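Local coordinates for GCN5-related N-acetyltransferase:Aminotransferase, class-II (Rhodopseudomonas palustris, PDB 2FIW), which probably catalyses transfer of an acetyl group from acetyl coenzyme A to an amine acceptor, as a member of the GCN5-related N-acetyltransferase (GNAT) family, at residues Gln31-Asp36 against Glu40-Trp45; Ala123-Ala128 against Lys139-Val144. All blocks are in the same frame, centred on the assembly; numbering follows the deposited sequence.

Contact 1: residues Gln31-Asp36 against Glu40-Trp45; sequences QLTADD and EQQEAW. With ACO (acetyl coenzyme *a), chain C.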
loop_
_atom_site.group_PDB
_atom_site.type_symbol
_atom_site.label_atom_id
_atom_site.label_comp_id
_atom_site.label_asym_id
_atom_site.label_seq_id
_atom_site.Cartn_x
_atom_site.Cartn_y
_atom_site.Cartn_z
ATOM N N GLN A 31 0.435 -12.044 7.037
ATOM C CA GLN A 31 0.220 -13.165 6.116
ATOM C C GLN A 31 0.954 -13.087 4.779
ATOM O O GLN A 31 1.117 -14.119 4.125
ATOM C CB GLN A 31 -1.285 -13.409 5.887
ATOM C CG GLN A 31 -2.091 -13.654 7.191
ATOM C CD GLN A 31 -3.580 -13.986 6.954
ATOM O OE1 GLN A 31 -3.928 -14.848 6.124
ATOM N NE2 GLN A 31 -4.469 -13.303 7.702
ATOM N N LEU A 32 1.396 -11.905 4.338
ATOM C CA LEU A 32 1.952 -11.820 2.974
ATOM C C LEU A 32 3.440 -11.545 2.850
ATOM O O LEU A 32 3.965 -11.480 1.742
ATOM C CB LEU A 32 1.150 -10.839 2.098
ATOM C CG LEU A 32 -0.355 -11.097 1.969
ATOM C CD1 LEU A 32 -1.083 -9.862 1.480
ATOM C CD2 LEU A 32 -0.650 -12.321 1.072
ATOM N N THR A 33 4.126 -11.404 3.978
ATOM C CA THR A 33 5.506 -10.909 3.959
ATOM C C THR A 33 6.568 -11.892 4.491
ATOM O O THR A 33 7.731 -11.517 4.608
ATOM C CB THR A 33 5.635 -9.567 4.729
ATOM O OG1 THR A 33 5.406 -9.799 6.117
ATOM C CG2 THR A 33 4.615 -8.531 4.232
ATOM N N ALA A 34 6.166 -13.128 4.807
ATOM C CA ALA A 34 7.029 -14.101 5.493
ATOM C C ALA A 34 8.275 -14.480 4.710
ATOM O O ALA A 34 9.318 -14.769 5.299
ATOM C CB ALA A 34 6.245 -15.357 5.884
ATOM N N ASP A 35 8.193 -14.472 3.391
ATOM C CA ASP A 35 9.338 -14.896 2.609
ATOM C C ASP A 35 10.428 -13.829 2.559
ATOM O O ASP A 35 11.561 -14.111 2.165
ATOM C CB ASP A 35 8.919 -15.330 1.206
ATOM C CG ASP A 35 7.950 -16.526 1.218
ATOM O OD1 ASP A 35 7.965 -17.354 2.169
ATOM O OD2 ASP A 35 7.175 -16.635 0.250
ATOM N N ASP A 36 10.098 -12.605 2.962
ATOM C CA ASP A 36 11.087 -11.545 2.894
ATOM C C ASP A 36 11.362 -10.862 4.232
ATOM O O ASP A 36 12.321 -10.102 4.349
ATOM C CB ASP A 36 10.733 -10.534 1.810
ATOM C CG ASP A 36 10.478 -11.191 0.477
ATOM O OD1 ASP A 36 11.434 -11.371 -0.300
ATOM O OD2 ASP A 36 9.309 -11.558 0.220
ATOM N N GLU A 40 9.927 -10.869 13.753
ATOM C CA GLU A 40 10.109 -9.647 14.519
ATOM C C GLU A 40 9.996 -8.383 13.664
ATOM O O GLU A 40 9.510 -7.351 14.129
ATOM C CB GLU A 40 11.467 -9.668 15.210
ATOM C CG GLU A 40 11.525 -10.451 16.500
ATOM C CD GLU A 40 12.773 -10.100 17.321
ATOM O OE1 GLU A 40 13.057 -8.891 17.491
ATOM O OE2 GLU A 40 13.468 -11.030 17.794
ATOM N N GLN A 41 10.491 -8.468 12.431
ATOM C CA GLN A 41 10.337 -7.409 11.447
ATOM C C GLN A 41 8.854 -7.152 11.154
ATOM O O GLN A 41 8.394 -6.004 11.185
ATOM C CB GLN A 41 11.070 -7.768 10.166
ATOM C CG GLN A 41 12.584 -7.736 10.303
ATOM C CD GLN A 41 13.272 -8.122 9.030
ATOM O OE1 GLN A 41 13.047 -9.204 8.487
ATOM N NE2 GLN A 41 14.119 -7.233 8.532
ATOM N N GLN A 42 8.108 -8.230 10.905
ATOM C CA GLN A 42 6.660 -8.157 10.659
ATOM C C GLN A 42 5.898 -7.546 11.829
ATOM O O GLN A 42 4.932 -6.816 11.620
ATOM C CB GLN A 42 6.093 -9.547 10.357
ATOM C CG GLN A 42 6.649 -10.215 9.110
ATOM C CD GLN A 42 6.173 -11.652 8.976
ATOM O OE1 GLN A 42 6.157 -12.404 9.949
ATOM N NE2 GLN A 42 5.787 -12.038 7.771
ATOM N N GLU A 43 6.342 -7.841 13.047
ATOM C CA GLU A 43 5.699 -7.337 14.258
ATOM C C GLU A 43 5.905 -5.837 14.437
ATOM O O GLU A 43 4.985 -5.135 14.847
ATOM C CB GLU A 43 6.183 -8.107 15.502
ATOM C CG GLU A 43 5.597 -9.520 15.628
ATOM C CD GLU A 43 6.399 -10.463 16.542
ATOM O OE1 GLU A 43 7.380 -10.029 17.198
ATOM O OE2 GLU A 43 6.032 -11.659 16.592
ATOM N N ALA A 44 7.109 -5.355 14.138
ATOM C CA ALA A 44 7.422 -3.930 14.209
ATOM C C ALA A 44 6.691 -3.134 13.126
ATOM O O ALA A 44 6.122 -2.090 13.400
ATOM C CB ALA A 44 8.909 -3.710 14.101
ATOM N N TRP A 45 6.731 -3.646 11.900
ATOM C CA TRP A 45 5.990 -3.086 10.771
ATOM C C TRP A 45 4.492 -2.943 11.121
ATOM O O TRP A 45 3.967 -1.838 11.058
ATOM C CB TRP A 45 6.193 -3.980 9.551
ATOM C CG TRP A 45 5.666 -3.482 8.253
ATOM C CD1 TRP A 45 4.899 -2.352 8.020
ATOM C CD2 TRP A 45 5.819 -4.126 6.994
ATOM N NE1 TRP A 45 4.591 -2.258 6.681
ATOM C CE2 TRP A 45 5.140 -3.337 6.028
ATOM C CE3 TRP A 45 6.478 -5.291 6.577
ATOM C CZ2 TRP A 45 5.099 -3.689 4.664
ATOM C CZ3 TRP A 45 6.434 -5.637 5.224
ATOM C CH2 TRP A 45 5.744 -4.839 4.288
HETATM N N1A ACO C . -4.694 -14.925 -12.259
HETATM C C2A ACO C . -3.356 -14.883 -12.093
HETATM N N3A ACO C . -2.740 -13.776 -11.636
HETATM C C4A ACO C . -3.435 -12.640 -11.311
HETATM C C5A ACO C . -4.812 -12.606 -11.452
HETATM C C6A ACO C . -5.471 -13.846 -11.964
HETATM N N6A ACO C . -6.815 -13.903 -12.137
HETATM N N7A ACO C . -5.233 -11.380 -11.068
HETATM C C8A ACO C . -4.139 -10.673 -10.693
HETATM N N9A ACO C . -3.052 -11.442 -10.851
HETATM C C1B ACO C . -1.629 -11.115 -10.566
HETATM C C2B ACO C . -1.081 -9.907 -11.301
HETATM O O2B ACO C . -0.658 -10.257 -12.621
HETATM C C3B ACO C . 0.091 -9.518 -10.416
HETATM O O3B ACO C . 1.312 -10.100 -10.878
HETATM P P3B ACO C . 2.759 -9.447 -10.553
HETATM O O7A ACO C . 3.084 -9.765 -9.097
HETATM O O8A ACO C . 2.570 -7.967 -10.790
HETATM O O9A ACO C . 3.658 -10.137 -11.556
HETATM C C4B ACO C . -0.250 -10.057 -9.020
HETATM O O4B ACO C . -1.402 -10.890 -9.168
HETATM C C5B ACO C . -0.573 -8.947 -8.018
HETATM O O5B ACO C . -1.493 -8.039 -8.642
HETATM P P1A ACO C . -2.827 -7.506 -7.921
HETATM O O1A ACO C . -3.815 -8.645 -7.772
HETATM O O2A ACO C . -3.199 -6.254 -8.683
HETATM O O3A ACO C . -2.234 -7.073 -6.481
HETATM P P2A ACO C . -2.804 -7.589 -5.087
HETATM O O4A ACO C . -2.429 -9.039 -4.942
HETATM O O5A ACO C . -4.246 -7.178 -5.006
HETATM O O6A ACO C . -1.973 -6.715 -4.006
HETATM C CBP ACO C . 0.094 -6.107 -2.760
HETATM C CCP ACO C . -0.580 -6.387 -4.114
HETATM C CDP ACO C . 1.587 -5.938 -3.014
HETATM C CEP ACO C . -0.484 -4.842 -2.145
HETATM C CAP ACO C . -0.161 -7.258 -1.756
HETATM O OAP ACO C . 0.524 -8.462 -2.142
HETATM C C9P ACO C . 0.075 -6.974 -0.276
HETATM O O9P ACO C . -0.902 -6.476 0.474
HETATM N N8P ACO C . 1.200 -7.244 0.246
HETATM C C7P ACO C . 1.649 -7.112 1.640
HETATM C C6P ACO C . 1.819 -5.667 2.112
HETATM C C5P ACO C . 2.852 -4.997 1.258
HETATM O O5P ACO C . 3.894 -5.568 0.962
HETATM N N4P ACO C . 2.556 -3.775 0.844
HETATM C C3P ACO C . 3.388 -2.952 -0.011
HETATM C C2P ACO C . 4.375 -2.221 0.884
HETATM S S1P ACO C . 4.960 -0.907 -0.119
HETATM C C ACO C . 4.177 0.446 0.459
HETATM O O ACO C . 3.122 0.339 1.073
HETATM C CH3 ACO C . 4.729 1.631 0.247
HETATM O O HOH W 1 14.385 -9.993 6.313
#

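Contact 2: residues Ala123-Ala128 against Lys139-Val144; sequences ASDNAA and KQRNTV. With ACO (acetyl coenzyme *a), chain C.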
loop_
_atom_site.group_PDB
_atom_site.type_symbol
_atom_site.label_atom_id
_atom_site.label_comp_id
_atom_site.label_asym_id
_atom_site.label_seq_id
_atom_site.Cartn_x
_atom_site.Cartn_y
_atom_site.Cartn_z
ATOM N N ALA A 123 9.263 0.469 -1.869
ATOM C CA ALA A 123 8.552 -0.802 -1.956
ATOM C C ALA A 123 9.162 -1.833 -1.037
ATOM O O ALA A 123 10.376 -1.989 -1.018
ATOM C CB ALA A 123 8.561 -1.317 -3.400
ATOM N N SER A 124 8.319 -2.531 -0.281
ATOM C CA SER A 124 8.736 -3.705 0.482
ATOM C C SER A 124 9.196 -4.814 -0.470
ATOM O O SER A 124 8.792 -4.844 -1.628
ATOM C CB SER A 124 7.593 -4.197 1.360
ATOM O OG SER A 124 6.503 -4.656 0.571
ATOM N N ASP A 125 10.057 -5.709 0.015
ATOM C CA ASP A 125 10.714 -6.704 -0.835
ATOM C C ASP A 125 9.725 -7.635 -1.517
ATOM O O ASP A 125 9.970 -8.102 -2.622
ATOM C CB ASP A 125 11.734 -7.521 -0.030
ATOM C CG ASP A 125 12.971 -6.702 0.394
ATOM O OD1 ASP A 125 13.051 -5.481 0.096
ATOM O OD2 ASP A 125 13.873 -7.295 1.028
ATOM N N ASN A 126 8.603 -7.888 -0.852
ATOM C CA ASN A 126 7.546 -8.754 -1.374
ATOM C C ASN A 126 6.669 -8.084 -2.446
ATOM O O ASN A 126 6.078 -8.778 -3.286
ATOM C CB ASN A 126 6.677 -9.257 -0.226
ATOM C CG ASN A 126 6.207 -8.135 0.673
ATOM O OD1 ASN A 126 7.017 -7.386 1.230
ATOM N ND2 ASN A 126 4.893 -8.005 0.817
ATOM N N ALA A 127 6.596 -6.748 -2.412
ATOM C CA ALA A 127 5.839 -5.970 -3.379
ATOM C C ALA A 127 6.752 -5.424 -4.472
ATOM O O ALA A 127 6.295 -4.813 -5.429
ATOM C CB ALA A 127 5.114 -4.843 -2.691
ATOM N N ALA A 128 8.049 -5.647 -4.338
ATOM C CA ALA A 128 9.006 -5.173 -5.336
ATOM C C ALA A 128 8.654 -5.582 -6.789
ATOM O O ALA A 128 8.687 -4.754 -7.700
ATOM C CB ALA A 128 10.412 -5.638 -4.963
ATOM N N LYS A 139 15.621 2.246 -7.844
ATOM C CA LYS A 139 16.642 3.272 -7.833
ATOM C C LYS A 139 17.609 3.141 -6.668
ATOM O O LYS A 139 18.802 3.396 -6.828
ATOM C CB LYS A 139 16.011 4.675 -7.860
ATOM C CG LYS A 139 15.289 5.013 -9.186
ATOM C CD LYS A 139 16.053 4.484 -10.425
ATOM C CE LYS A 139 15.531 5.065 -11.718
ATOM N NZ LYS A 139 16.017 6.470 -11.897
ATOM N N GLN A 140 17.102 2.733 -5.505
ATOM C CA GLN A 140 17.889 2.777 -4.271
ATOM C C GLN A 140 17.371 1.771 -3.247
ATOM O O GLN A 140 16.197 1.798 -2.878
ATOM C CB GLN A 140 17.879 4.211 -3.701
ATOM C CG GLN A 140 18.805 4.472 -2.525
ATOM C CD GLN A 140 20.225 3.978 -2.767
ATOM O OE1 GLN A 140 20.633 2.952 -2.224
ATOM N NE2 GLN A 140 20.980 4.700 -3.598
ATOM N N ARG A 141 18.247 0.873 -2.815
ATOM C CA ARG A 141 17.954 -0.048 -1.736
ATOM C C ARG A 141 18.156 0.708 -0.418
ATOM O O ARG A 141 19.154 1.403 -0.251
ATOM C CB ARG A 141 18.856 -1.290 -1.865
ATOM C CG ARG A 141 18.723 -2.365 -0.787
ATOM C CD ARG A 141 18.401 -3.739 -1.417
ATOM N NE ARG A 141 16.960 -3.924 -1.358
ATOM C CZ ARG A 141 16.304 -4.873 -0.698
ATOM N NH1 ARG A 141 16.916 -5.854 -0.063
ATOM N NH2 ARG A 141 14.980 -4.852 -0.723
ATOM N N ASN A 142 17.181 0.622 0.487
ATOM C CA ASN A 142 17.238 1.316 1.770
ATOM C C ASN A 142 16.971 0.372 2.920
ATOM O O ASN A 142 16.498 -0.745 2.741
ATOM C CB ASN A 142 16.187 2.435 1.888
ATOM C CG ASN A 142 15.850 3.106 0.567
ATOM O OD1 ASN A 142 16.675 3.809 -0.035
ATOM N ND2 ASN A 142 14.610 2.928 0.133
ATOM N N THR A 143 17.266 0.854 4.114
ATOM C CA THR A 143 16.833 0.229 5.345
ATOM C C THR A 143 16.029 1.289 6.068
ATOM O O THR A 143 16.419 2.450 6.112
ATOM C CB THR A 143 18.047 -0.225 6.198
ATOM O OG1 THR A 143 18.755 -1.263 5.498
ATOM C CG2 THR A 143 17.626 -0.716 7.553
ATOM N N VAL A 144 14.890 0.892 6.605
ATOM C CA VAL A 144 14.079 1.788 7.419
ATOM C C VAL A 144 14.067 1.254 8.857
ATOM O O VAL A 144 14.008 0.042 9.085
ATOM C CB VAL A 144 12.619 1.967 6.817
ATOM C CG1 VAL A 144 11.856 0.649 6.809
ATOM C CG2 VAL A 144 11.836 3.038 7.560
HETATM N N1A ACO C . -4.694 -14.925 -12.259
HETATM C C2A ACO C . -3.356 -14.883 -12.093
HETATM N N3A ACO C . -2.740 -13.776 -11.636
HETATM C C4A ACO C . -3.435 -12.640 -11.311
HETATM C C5A ACO C . -4.812 -12.606 -11.452
HETATM C C6A ACO C . -5.471 -13.846 -11.964
HETATM N N6A ACO C . -6.815 -13.903 -12.137
HETATM N N7A ACO C . -5.233 -11.380 -11.068
HETATM C C8A ACO C . -4.139 -10.673 -10.693
HETATM N N9A ACO C . -3.052 -11.442 -10.851
HETATM C C1B ACO C . -1.629 -11.115 -10.566
HETATM C C2B ACO C . -1.081 -9.907 -11.301
HETATM O O2B ACO C . -0.658 -10.257 -12.621
HETATM C C3B ACO C . 0.091 -9.518 -10.416
HETATM O O3B ACO C . 1.312 -10.100 -10.878
HETATM P P3B ACO C . 2.759 -9.447 -10.553
HETATM O O7A ACO C . 3.084 -9.765 -9.097
HETATM O O8A ACO C . 2.570 -7.967 -10.790
HETATM O O9A ACO C . 3.658 -10.137 -11.556
HETATM C C4B ACO C . -0.250 -10.057 -9.020
HETATM O O4B ACO C . -1.402 -10.890 -9.168
HETATM C C5B ACO C . -0.573 -8.947 -8.018
HETATM O O5B ACO C . -1.493 -8.039 -8.642
HETATM P P1A ACO C . -2.827 -7.506 -7.921
HETATM O O1A ACO C . -3.815 -8.645 -7.772
HETATM O O2A ACO C . -3.199 -6.254 -8.683
HETATM O O3A ACO C . -2.234 -7.073 -6.481
HETATM P P2A ACO C . -2.804 -7.589 -5.087
HETATM O O4A ACO C . -2.429 -9.039 -4.942
HETATM O O5A ACO C . -4.246 -7.178 -5.006
HETATM O O6A ACO C . -1.973 -6.715 -4.006
HETATM C CBP ACO C . 0.094 -6.107 -2.760
HETATM C CCP ACO C . -0.580 -6.387 -4.114
HETATM C CDP ACO C . 1.587 -5.938 -3.014
HETATM C CEP ACO C . -0.484 -4.842 -2.145
HETATM C CAP ACO C . -0.161 -7.258 -1.756
HETATM O OAP ACO C . 0.524 -8.462 -2.142
HETATM C C9P ACO C . 0.075 -6.974 -0.276
HETATM O O9P ACO C . -0.902 -6.476 0.474
HETATM N N8P ACO C . 1.200 -7.244 0.246
HETATM C C7P ACO C . 1.649 -7.112 1.640
HETATM C C6P ACO C . 1.819 -5.667 2.112
HETATM C C5P ACO C . 2.852 -4.997 1.258
HETATM O O5P ACO C . 3.894 -5.568 0.962
HETATM N N4P ACO C . 2.556 -3.775 0.844
HETATM C C3P ACO C . 3.388 -2.952 -0.011
HETATM C C2P ACO C . 4.375 -2.221 0.884
HETATM S S1P ACO C . 4.960 -0.907 -0.119
HETATM C C ACO C . 4.177 0.446 0.459
HETATM O O ACO C . 3.122 0.339 1.073
HETATM C CH3 ACO C . 4.729 1.631 0.247
#

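Contact 1: residues Gln31-Asp36 against Glu40-Trp45
Thr33 carries the close-packed part of this contact, taking Gln42 on its hydroxyl and Trp45 on its methyl. Gln42 NE2 donates to Thr33 OG1 at 2.8 Å, with an N-H...O angle of 155° and the oxygen nearly in the amide plane. The hydroxyl is held by two hydrogen bonds, as acceptor from Gln42 and as partner of Ile29 O in the preceding helix. Ala34 N lies 3.2 Å from Gln42 NE2, but both are donors. On the other branch, Thr33 CG2 approaches Trp45 CZ3 obliquely at 3.6 Å. Trp45 sends its ring across to Thr33 with CG opposite the backbone N (chi1 -172°), while its NE1 is hydrogen-bonded to Tyr89 OH and Tyr37 meets it edge-to-face. The same ring reaches the cofactor edge-on, with Trp45 CH2 3.9 Å from O5P of acetyl coenzyme A.

Toward Asp36 and Gln41, both partly exposed, the contact is looser. Asp36 O and Gln41 OE1, which also accepts from Ser38 N, stand 4.3 Å apart; a water lies within hydrogen-bonding distance of both, but has more acceptors around it than protons, so the bridge is not settled. A type I beta turn, with Asp36 N bonded to Thr33 O, carries the chain away from helix 18-32. The pair is consistent with the two helices that follow the first strand in GNAT folds, here lying beside the pantetheine arm through Leu32 and Trp45.

Contact 2: residues Ala123-Ala128 against Lys139-Val144
Asp125 and Arg141 form the one direct link between the loop and the edge strand, a salt bridge on the protein surface. The modelled separation of Asp125 OD1 and Arg141 NH2, 2.2 Å, is too short to be real, so the pairing is credible but its exact geometry is doubtful. As modelled, and with the same doubt, the carboxylate sits at the edge of the guanidinium, near its plane. Arg141 NH2 has a further, weak hydrogen bond to Thr154 OG1 on strand 149-159.

Of the two segments, the loop makes the cofactor hydrogen bonds; Arg134 and Lys133 are among the further partners of acetyl coenzyme A. Asn126 ND2 donates to O5P of acetyl coenzyme A at 2.6 Å, a bent bond of 131°. Its CG sits between backbone N and carbonyl carbon (chi1 50°), which turns the amide back over the loop toward Ser124. Ser124 OG is 2.8 Å from the same O5P and 2.9 Å from Asn126 OD1, so its single proton has two candidate acceptors. An alanine in place of Asn126 would probably leave the pantetheine carbonyl without its amide donor and would remove one of the two candidate acceptors of Ser124 OG.

Nonpolar contact is brief: Ala127 CB rests 3.7 Å from C3P of acetyl coenzyme A.

Backbone bonding sets the frame. Ala123 pairs with Thr154, while Asn142 and Val144 pair with Asn153 and Leu151, so strand 149-159 lies between the two segments in the sheet. A classic beta bulge places two consecutive residues, Lys139 and Gln140, across from Thr155. A loop that leaves a central strand and grips the pantetheine arm before the next helix is characteristic of the acetyl coenzyme A site of GNAT enzymes.

Overall arrangement
Contact 1 closes before contact 2 opens along the chain, yet their centres are only about 13 Å apart and they touch directly. Thr33 CG2 packs 3.5 Å from Asn126 ND2, and Trp45 CH2 lies 3.5 Å from Ser124 CB. Contact 1 joins the end of helix 18-32 to helix 39-46; contact 2 joins the loop between strand 118-123 and helix 128-132 to edge strand 137-146 of the seven-stranded mixed sheet. Both reach acetyl coenzyme A. The end of helix 18-32, helix 39-46 and the loop after strand 118-123 thus line part of the pantetheine site, consistent with a GNAT active-site cleft.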